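Local coordinates for glyoxalase family protein (PDB 2P7O) that confers fosfomycin resistance as the manganese-binding enzyme FosX, catalysing the hydration of the antibiotic, at the interface of chains A and B. Numbering follows the deposited sequence. Chains: chain A/B, Glyoxalase family protein.

Contact 1: the interface of chains A and B. Residues chain A 71, 120, 124-125; chain B 6-7, 46, 53.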
ATOM      1  N   ALA A  71      -1.184  -3.827   5.854  1.00 16.53           N
ATOM      2  CA  ALA A  71      -1.655  -4.622   7.013  1.00 16.25           C
ATOM      3  C   ALA A  71      -3.174  -4.443   7.112  1.00 16.45           C
ATOM      4  O   ALA A  71      -3.681  -3.297   7.127  1.00 19.69           O
ATOM      5  CB  ALA A  71      -0.968  -4.077   8.271  1.00 20.61           C
ATOM      6  N   HIS A 120      -3.181  -8.056  11.232  1.00 17.92           N
ATOM      7  CA  HIS A 120      -2.733  -7.476  12.492  1.00 18.83           C
ATOM      8  C   HIS A 120      -3.918  -7.532  13.448  1.00 17.66           C
ATOM      9  O   HIS A 120      -4.944  -6.920  13.134  1.00 17.84           O
ATOM     10  CB  HIS A 120      -2.271  -6.039  12.187  1.00 21.45           C
ATOM     11  CG  HIS A 120      -1.884  -5.230  13.401  1.00 20.02           C
ATOM     12  ND1 HIS A 120      -0.602  -4.738  13.603  1.00 20.97           N
ATOM     13  CD2 HIS A 120      -2.630  -4.683  14.403  1.00 20.06           C
ATOM     14  CE1 HIS A 120      -0.576  -4.045  14.724  1.00 20.68           C
ATOM     15  NE2 HIS A 120      -1.799  -4.025  15.250  1.00 20.75           N
ATOM     16  N   LEU A 124      -2.383  -1.083  17.636  1.00 19.53           N
ATOM     17  CA  LEU A 124      -1.587  -0.624  16.516  1.00 20.72           C
ATOM     18  C   LEU A 124      -0.136  -0.346  16.885  1.00 19.88           C
ATOM     19  O   LEU A 124       0.112   0.550  17.686  1.00 20.96           O
ATOM     20  CB  LEU A 124      -2.240   0.668  15.953  1.00 18.74           C
ATOM     21  CG  LEU A 124      -1.571   1.254  14.691  1.00 18.91           C
ATOM     22  CD1 LEU A 124      -1.708   0.219  13.564  1.00 21.77           C
ATOM     23  CD2 LEU A 124      -2.173   2.578  14.212  1.00 21.85           C
ATOM     24  N   GLU A 125       0.761  -1.004  16.155  1.00 19.32           N
ATOM     25  CA  GLU A 125       2.206  -0.774  16.243  1.00 17.93           C
ATOM     26  C   GLU A 125       2.813  -1.527  15.052  1.00 16.70           C
ATOM     27  O   GLU A 125       2.120  -2.403  14.499  1.00 17.58           O
ATOM     28  CB  GLU A 125       2.696  -1.354  17.586  1.00 19.52           C
ATOM     29  CG  GLU A 125       2.334  -2.839  17.638  1.00 18.07           C
ATOM     30  CD  GLU A 125       2.491  -3.407  19.054  1.00 20.24           C
ATOM     31  OE1 GLU A 125       3.074  -2.700  19.915  1.00 32.22           O
ATOM     32  OE2 GLU A 125       1.970  -4.523  19.304  1.00 25.03           O
TER
ATOM     33  N   SER B   6      -5.520  -1.820   8.664  1.00 19.56           N
ATOM     34  CA  SER B   6      -4.892  -1.407   9.919  1.00 19.20           C
ATOM     35  C   SER B   6      -3.851  -0.305   9.688  1.00 16.98           C
ATOM     36  O   SER B   6      -3.981   0.753  10.265  1.00 19.58           O
ATOM     37  CB  SER B   6      -4.245  -2.626  10.582  1.00 19.84           C
ATOM     38  OG  SER B   6      -3.398  -2.244  11.638  1.00 20.18           O
ATOM     39  N   HIS B   7      -2.900  -0.541   8.777  1.00 17.05           N
ATOM     40  CA  HIS B   7      -1.891   0.496   8.463  1.00 16.66           C
ATOM     41  C   HIS B   7      -1.140   0.062   7.215  1.00 15.33           C
ATOM     42  O   HIS B   7      -1.279  -1.077   6.753  1.00 15.89           O
ATOM     43  CB  HIS B   7      -0.922   0.614   9.641  1.00 16.44           C
ATOM     44  CG  HIS B   7      -0.182  -0.640   9.985  1.00 16.98           C
ATOM     45  ND1 HIS B   7      -0.699  -1.611  10.815  1.00 16.11           N
ATOM     46  CD2 HIS B   7       1.067  -1.057   9.627  1.00 17.52           C
ATOM     47  CE1 HIS B   7       0.204  -2.589  10.956  1.00 16.81           C
ATOM     48  NE2 HIS B   7       1.282  -2.273  10.238  1.00 16.52           N
ATOM     49  N   PHE B  46       4.839   7.213  12.828  1.00 24.03           N
ATOM     50  CA  PHE B  46       3.482   7.091  12.335  1.00 19.95           C
ATOM     51  C   PHE B  46       2.889   8.459  11.999  1.00 16.17           C
ATOM     52  O   PHE B  46       3.065   9.468  12.689  1.00 23.20           O
ATOM     53  CB  PHE B  46       2.520   6.354  13.266  1.00 21.48           C
ATOM     54  CG  PHE B  46       2.559   4.834  13.247  1.00 23.50           C
ATOM     55  CD1 PHE B  46       3.485   4.144  14.037  1.00 26.64           C
ATOM     56  CD2 PHE B  46       1.708   4.101  12.444  1.00 27.21           C
ATOM     57  CE1 PHE B  46       3.586   2.780  13.981  1.00 29.45           C
ATOM     58  CE2 PHE B  46       1.757   2.699  12.391  1.00 27.72           C
ATOM     59  CZ  PHE B  46       2.723   2.089  13.154  1.00 31.99           C
ATOM     60  N   TRP B  53      -3.484   5.174   8.706  1.00 21.20           N
ATOM     61  CA  TRP B  53      -2.258   5.166   9.508  1.00 19.49           C
ATOM     62  C   TRP B  53      -1.110   4.651   8.643  1.00 18.06           C
ATOM     63  O   TRP B  53      -1.175   3.534   8.114  1.00 17.66           O
ATOM     64  CB  TRP B  53      -2.443   4.325  10.777  1.00 18.82           C
ATOM     65  CG  TRP B  53      -3.620   4.709  11.635  1.00 21.44           C
ATOM     66  CD1 TRP B  53      -4.921   4.324  11.396  1.00 20.84           C
ATOM     67  CD2 TRP B  53      -3.667   5.494  12.842  1.00 22.51           C
ATOM     68  NE1 TRP B  53      -5.760   4.822  12.369  1.00 22.09           N
ATOM     69  CE2 TRP B  53      -4.997   5.545  13.269  1.00 21.28           C
ATOM     70  CE3 TRP B  53      -2.705   6.149  13.602  1.00 22.31           C
ATOM     71  CZ2 TRP B  53      -5.408   6.227  14.407  1.00 19.93           C
ATOM     72  CZ3 TRP B  53      -3.109   6.819  14.749  1.00 20.75           C
ATOM     73  CH2 TRP B  53      -4.452   6.847  15.158  1.00 21.67           C
TER
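A:Ala71 and B:His7 meet as an antiparallel beta bridge that joins strand 69-73 of one subunit to strand 4-12 of the other, strands pairing across the subunits in this member of the glyoxalase/bleomycin resistance (vicinal oxygen chelate) superfamily. A:Ala71 N donates to B:His7 O at 2.9 Å, and B:Ser6 N reaches A:Ala71 O at 2.8 Å. With CG between the backbone N and the carbonyl carbon (chi1 59°), B:His7 brings one imidazole face under the methyl of A:Ala71, CB 3.4 Å from the ring centroid. B:His7 also points its CE1 edge at a face of A:His120, planes 84° apart, with CE1 3.5 Å from A:His120 ND1. A:Leu124 divides its two methyls: CD1 comes to the side of the B:His7 ring opposite the alanine methyl, 3.5 Å from ND1, while CD2 sits over the five-membered ring of B:Trp53, 3.9 Å from its centroid. Behind these contacts, B:Ser6 positions the imidazole. B:His7 ND1 donates to B:Ser6 OG, 2.9 Å away and close to the ring plane, which helps to restrain the ring's rotation and would leave NE2 available to manganese if B:His7 serves as a ligand, as is likely. The same hydroxyl oxygen lies above the A:His120 face that receives CE1.

Contact 2: the interface of chains A and B. Residues chain A 2-4; chain B 49, 72-74, 119.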
ATOM      1  N   ILE A   2      -7.090  16.007   1.042  1.00 35.83           N
ATOM      2  CA  ILE A   2      -7.017  14.597   0.788  1.00 30.40           C
ATOM      3  C   ILE A   2      -8.302  14.019   1.398  1.00 26.11           C
ATOM      4  O   ILE A   2      -8.400  14.159   2.624  1.00 26.91           O
ATOM      5  CB  ILE A   2      -5.828  13.894   1.460  1.00 29.81           C
ATOM      6  CG1 ILE A   2      -4.455  14.530   1.234  1.00 32.50           C
ATOM      7  CG2 ILE A   2      -5.853  12.408   1.077  1.00 29.18           C
ATOM      8  CD1 ILE A   2      -3.809  14.172  -0.079  1.00 30.04           C
ATOM      9  N   SER A   3      -9.247  13.541   0.619  1.00 26.20           N
ATOM     10  CA  SER A   3     -10.470  13.017   1.237  1.00 26.68           C
ATOM     11  C   SER A   3     -10.228  11.686   1.920  1.00 25.15           C
ATOM     12  O   SER A   3     -10.862  11.280   2.917  1.00 31.02           O
ATOM     13  CB  SER A   3     -11.560  12.856   0.177  1.00 40.88           C
ATOM     14  N   GLY A   4      -9.388  10.895   1.271  1.00 21.43           N
ATOM     15  CA  GLY A   4      -9.177   9.537   1.787  1.00 19.95           C
ATOM     16  C   GLY A   4      -8.328   8.770   0.782  1.00 19.59           C
ATOM     17  O   GLY A   4      -7.730   9.339  -0.112  1.00 23.04           O
TER
ATOM     18  N   ILE B  49      -2.965  10.221   7.436  1.00 17.62           N
ATOM     19  CA  ILE B  49      -3.345  10.980   6.235  1.00 17.77           C
ATOM     20  C   ILE B  49      -4.785  10.565   5.933  1.00 17.12           C
ATOM     21  O   ILE B  49      -4.930   9.403   5.596  1.00 19.57           O
ATOM     22  CB  ILE B  49      -2.502  10.648   4.998  1.00 19.69           C
ATOM     23  CG1 ILE B  49      -1.043  11.063   5.184  1.00 19.20           C
ATOM     24  CG2 ILE B  49      -3.091  11.324   3.765  1.00 20.63           C
ATOM     25  CD1 ILE B  49      -0.137  10.685   4.079  1.00 19.25           C
ATOM     26  N   PHE B  72      -4.245   8.355  -3.333  1.00 17.76           N
ATOM     27  CA  PHE B  72      -5.051   9.176  -2.445  1.00 19.05           C
ATOM     28  C   PHE B  72      -6.055  10.004  -3.261  1.00 16.91           C
ATOM     29  O   PHE B  72      -5.732  10.425  -4.355  1.00 20.44           O
ATOM     30  CB  PHE B  72      -4.167  10.113  -1.603  1.00 21.79           C
ATOM     31  CG  PHE B  72      -3.401   9.349  -0.524  1.00 18.09           C
ATOM     32  CD1 PHE B  72      -2.078   9.004  -0.777  1.00 20.74           C
ATOM     33  CD2 PHE B  72      -3.965   8.987   0.676  1.00 23.29           C
ATOM     34  CE1 PHE B  72      -1.351   8.308   0.189  1.00 21.94           C
ATOM     35  CE2 PHE B  72      -3.254   8.288   1.635  1.00 23.21           C
ATOM     36  CZ  PHE B  72      -1.918   7.967   1.417  1.00 21.34           C
ATOM     37  N   GLN B  73      -7.303  10.125  -2.814  1.00 17.99           N
ATOM     38  CA  GLN B  73      -8.293  10.864  -3.575  1.00 18.02           C
ATOM     39  C   GLN B  73      -8.181  12.355  -3.242  1.00 20.58           C
ATOM     40  O   GLN B  73      -7.912  12.771  -2.088  1.00 22.37           O
ATOM     41  CB  GLN B  73      -9.712  10.314  -3.298  1.00 29.84           C
ATOM     42  CG  GLN B  73     -10.345   9.975  -4.678  1.00 39.43           C
ATOM     43  CD  GLN B  73     -11.047  11.223  -5.177  1.00 45.08           C
ATOM     44  OE1 GLN B  73     -10.670  11.911  -6.119  1.00 49.13           O
ATOM     45  NE2 GLN B  73     -12.096  11.579  -4.435  1.00 54.46           N
ATOM     46  N   ILE B  74      -8.359  13.139  -4.311  1.00 18.30           N
ATOM     47  CA  ILE B  74      -8.357  14.607  -4.237  1.00 20.94           C
ATOM     48  C   ILE B  74      -9.568  15.072  -5.064  1.00 23.49           C
ATOM     49  O   ILE B  74     -10.139  14.223  -5.794  1.00 23.24           O
ATOM     50  CB  ILE B  74      -7.052  15.169  -4.814  1.00 25.71           C
ATOM     51  CG1 ILE B  74      -5.756  14.628  -4.164  1.00 28.27           C
ATOM     52  CG2 ILE B  74      -6.968  16.672  -4.902  1.00 33.89           C
ATOM     53  CD1 ILE B  74      -5.811  14.572  -2.671  1.00 41.99           C
ATOM     54  N   LEU B 119      -2.186  10.853  -6.868  1.00 18.14           N
ATOM     55  CA  LEU B 119      -3.316  11.636  -6.379  1.00 18.57           C
ATOM     56  C   LEU B 119      -4.384  11.624  -7.508  1.00 17.91           C
ATOM     57  O   LEU B 119      -4.060  11.988  -8.646  1.00 18.27           O
ATOM     58  CB  LEU B 119      -2.927  13.073  -6.089  1.00 17.94           C
ATOM     59  CG  LEU B 119      -1.924  13.224  -4.933  1.00 16.28           C
ATOM     60  CD1 LEU B 119      -1.540  14.692  -4.796  1.00 25.00           C
ATOM     61  CD2 LEU B 119      -2.614  12.775  -3.632  1.00 27.03           C
TER
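Backbone pairing between A:Gly4 and B:Gln73 fastens the amino-terminal segment of chain A to strand 69-73 of chain B, in an intersubunit antiparallel beta bridge. B:Gln73 N donates to A:Gly4 O at 2.8 Å. Just ahead of the strand, A:Ser3 N donates to B:Gln73 O at 3.1 Å. B:Gln73 thus uses both its backbone N-H and its carbonyl in gripping the neighbouring chain.

Apolar contacts gather round A:Ile2, which follows a cis peptide bond and hides 41 Å² against chain B. Its two branches part in different directions. With CG1 anti to the carbonyl carbon (chi1 -51°), the longer arm carries CD1 towards B:Ile74 CD1, a tight methyl pair at 3.3 Å, and on to B:Leu119 CD2 at 4.0 Å, where the two side chains cross at about a right angle. The shorter branch, CG2, lies anti to the backbone N and packs 3.9 Å from B:Phe72 CB, with B:Ile49 CG2 at 4.0 Å. This methyl stands above the ring plane of B:Phe72, near the rim at CD2, while B:Ile49 meets it methyl to methyl.

Together the backbone bonds and the isoleucine anchor tie the start of strand 4-12 to the partner subunit, which probably helps to hold the likely metal-binding histidine farther along that strand, A:His7, in register.

Contact 3: the interface of chains A and B. Residues chain A 6-7, 46, 53; chain B 72, 120, 124-125.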
ATOM      1  N   SER A   6      -7.986   6.489  -2.271  1.00 19.85           N
ATOM      2  CA  SER A   6      -8.623   6.154  -3.529  1.00 18.18           C
ATOM      3  C   SER A   6      -8.536   4.639  -3.783  1.00 19.29           C
ATOM      4  O   SER A   6      -9.585   4.004  -3.927  1.00 17.02           O
ATOM      5  CB  SER A   6      -7.927   6.849  -4.734  1.00 20.11           C
ATOM      6  OG  SER A   6      -8.585   6.435  -5.924  1.00 18.73           O
ATOM      7  N   HIS A   7      -7.312   4.127  -3.823  1.00 17.18           N
ATOM      8  CA  HIS A   7      -7.168   2.687  -4.154  1.00 17.02           C
ATOM      9  C   HIS A   7      -5.708   2.336  -3.919  1.00 17.68           C
ATOM     10  O   HIS A   7      -4.866   3.230  -3.804  1.00 19.33           O
ATOM     11  CB  HIS A   7      -7.585   2.362  -5.598  1.00 18.76           C
ATOM     12  CG  HIS A   7      -6.848   3.063  -6.689  1.00 16.10           C
ATOM     13  ND1 HIS A   7      -7.221   4.379  -7.039  1.00 18.10           N
ATOM     14  CD2 HIS A   7      -5.821   2.761  -7.508  1.00 19.10           C
ATOM     15  CE1 HIS A   7      -6.457   4.820  -8.037  1.00 18.83           C
ATOM     16  NE2 HIS A   7      -5.596   3.861  -8.339  1.00 17.27           N
ATOM     17  N   PHE A  46     -10.529  -5.286 -10.344  1.00 21.17           N
ATOM     18  CA  PHE A  46     -10.702  -4.582  -9.067  1.00 22.75           C
ATOM     19  C   PHE A  46     -11.405  -5.503  -8.056  1.00 22.67           C
ATOM     20  O   PHE A  46     -12.316  -6.265  -8.394  1.00 23.15           O
ATOM     21  CB  PHE A  46     -11.472  -3.276  -9.248  1.00 23.05           C
ATOM     22  CG  PHE A  46     -10.640  -2.021  -9.445  1.00 24.07           C
ATOM     23  CD1 PHE A  46     -10.369  -1.179  -8.385  1.00 21.87           C
ATOM     24  CD2 PHE A  46     -10.166  -1.702 -10.722  1.00 23.93           C
ATOM     25  CE1 PHE A  46      -9.631  -0.009  -8.572  1.00 24.42           C
ATOM     26  CE2 PHE A  46      -9.437  -0.549 -10.908  1.00 22.51           C
ATOM     27  CZ  PHE A  46      -9.147   0.292  -9.820  1.00 23.37           C
ATOM     28  N   TRP A  53     -10.500  -0.354  -2.015  1.00 16.37           N
ATOM     29  CA  TRP A  53     -10.503  -0.664  -3.429  1.00 18.58           C
ATOM     30  C   TRP A  53      -9.109  -1.064  -3.889  1.00 15.71           C
ATOM     31  O   TRP A  53      -8.185  -0.239  -3.916  1.00 21.77           O
ATOM     32  CB  TRP A  53     -11.002   0.548  -4.253  1.00 17.92           C
ATOM     33  CG  TRP A  53     -12.458   0.856  -4.014  1.00 17.85           C
ATOM     34  CD1 TRP A  53     -12.930   1.642  -2.973  1.00 19.80           C
ATOM     35  CD2 TRP A  53     -13.616   0.478  -4.787  1.00 19.68           C
ATOM     36  NE1 TRP A  53     -14.300   1.739  -3.069  1.00 22.57           N
ATOM     37  CE2 TRP A  53     -14.735   1.037  -4.160  1.00 24.96           C
ATOM     38  CE3 TRP A  53     -13.802  -0.276  -5.970  1.00 24.62           C
ATOM     39  CZ2 TRP A  53     -16.054   0.867  -4.627  1.00 27.38           C
ATOM     40  CZ3 TRP A  53     -15.097  -0.459  -6.431  1.00 26.61           C
ATOM     41  CH2 TRP A  53     -16.196   0.108  -5.766  1.00 28.80           C
TER
ATOM     42  N   PHE B  72      -4.245   8.355  -3.333  1.00 17.76           N
ATOM     43  CA  PHE B  72      -5.051   9.176  -2.445  1.00 19.05           C
ATOM     44  C   PHE B  72      -6.055  10.004  -3.261  1.00 16.91           C
ATOM     45  O   PHE B  72      -5.732  10.425  -4.355  1.00 20.44           O
ATOM     46  CB  PHE B  72      -4.167  10.113  -1.603  1.00 21.79           C
ATOM     47  CG  PHE B  72      -3.401   9.349  -0.524  1.00 18.09           C
ATOM     48  CD1 PHE B  72      -2.078   9.004  -0.777  1.00 20.74           C
ATOM     49  CD2 PHE B  72      -3.965   8.987   0.676  1.00 23.29           C
ATOM     50  CE1 PHE B  72      -1.351   8.308   0.189  1.00 21.94           C
ATOM     51  CE2 PHE B  72      -3.254   8.288   1.635  1.00 23.21           C
ATOM     52  CZ  PHE B  72      -1.918   7.967   1.417  1.00 21.34           C
ATOM     53  N   HIS B 120      -5.537  11.122  -7.110  1.00 16.07           N
ATOM     54  CA  HIS B 120      -6.558  10.732  -8.065  1.00 18.33           C
ATOM     55  C   HIS B 120      -7.824  11.575  -7.846  1.00 17.41           C
ATOM     56  O   HIS B 120      -8.443  11.539  -6.762  1.00 21.81           O
ATOM     57  CB  HIS B 120      -6.811   9.212  -7.787  1.00 19.68           C
ATOM     58  CG  HIS B 120      -7.876   8.676  -8.724  1.00 19.66           C
ATOM     59  ND1 HIS B 120      -7.609   7.714  -9.670  1.00 19.66           N
ATOM     60  CD2 HIS B 120      -9.229   8.820  -8.810  1.00 20.95           C
ATOM     61  CE1 HIS B 120      -8.715   7.372 -10.312  1.00 22.48           C
ATOM     62  NE2 HIS B 120      -9.727   8.113  -9.864  1.00 22.46           N
ATOM     63  N   LEU B 124     -13.304   6.358 -10.253  1.00 21.72           N
ATOM     64  CA  LEU B 124     -12.300   5.385  -9.877  1.00 22.46           C
ATOM     65  C   LEU B 124     -11.970   4.491 -11.045  1.00 20.81           C
ATOM     66  O   LEU B 124     -12.859   3.960 -11.695  1.00 27.38           O
ATOM     67  CB  LEU B 124     -12.731   4.599  -8.626  1.00 24.44           C
ATOM     68  CG  LEU B 124     -11.866   3.391  -8.254  1.00 24.48           C
ATOM     69  CD1 LEU B 124     -10.452   3.881  -8.000  1.00 18.92           C
ATOM     70  CD2 LEU B 124     -12.414   2.742  -6.984  1.00 23.08           C
ATOM     71  N   GLU B 125     -10.690   4.355 -11.291  1.00 21.85           N
ATOM     72  CA  GLU B 125     -10.161   3.541 -12.364  1.00 23.45           C
ATOM     73  C   GLU B 125      -8.634   3.574 -12.228  1.00 23.14           C
ATOM     74  O   GLU B 125      -8.019   4.440 -11.579  1.00 22.84           O
ATOM     75  CB  GLU B 125     -10.615   4.047 -13.752  1.00 24.92           C
ATOM     76  CG  GLU B 125     -10.511   5.556 -13.857  1.00 26.65           C
ATOM     77  CD  GLU B 125     -10.890   6.169 -15.192  1.00 29.55           C
ATOM     78  OE1 GLU B 125     -11.786   5.649 -15.899  1.00 33.16           O
ATOM     79  OE2 GLU B 125     -10.347   7.263 -15.497  1.00 32.56           O
TER
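B:Leu124 holds CG anti to its backbone N (chi1 171°), which sends its two methyls between the side chains of A:Trp53, A:Phe46 and A:His7; the A:His7 imidazole in turn leaves the backbone with CG between N and the carbonyl carbon (chi1 59°), which brings ND1 near the leucine methyl CD1. In this glyoxalase-superfamily enzyme the contact sets a loop of one subunit against strands of the other at A:His7, a likely manganese ligand; B:Glu125 directly precedes Glu126, which binds manganese. Methyl CD2 of B:Leu124 settles over one face of the A:Trp53 indole, 3.8 Å from the centroid of the five-membered ring and displaced towards its rim. Its other methyl, CD1, lies 3.4 Å from A:His7 ND1 and also touches the ring of A:Phe46, CE1 being 4.0 Å away. The leucine is thus wedged among three rings and hides 100 Å² against chain A.

A:His7 points its CE1 edge at the face of B:His120, the planes 87° apart and the centroids separated by 5.3 Å. A:His7 CE1 lies 3.5 Å from B:His120 ND1, and the same face receives the hydroxyl oxygen of A:Ser6, whose OG stands 3.7 Å from B:His120 CG. A:His7 ND1 donates to that hydroxyl at 2.7 Å, near the imidazole plane, so the serine helps to restrain the ring and would leave NE2 for manganese if A:His7 is a ligand.

Contacts 1 and 3, centred about 20 Å apart by their C-alpha atoms, are largely two-fold counterparts with the chains exchanged, though contact 1 includes the alanine bridge and contact 3 has B:Phe72 instead. Contact 2 lies about 10 Å from contact 3, sharing B:Phe72, and about 18 Å from contact 1. Strand 69-73 serves contact 1 from chain A and contact 2 from chain B, while strand 4-12 of chain A runs from contact 2 into contact 3. Because His7, a likely ligand, packs against the partner's loop 124-125, next to metal-binding Glu126, dimer assembly and active-site construction are probably coupled.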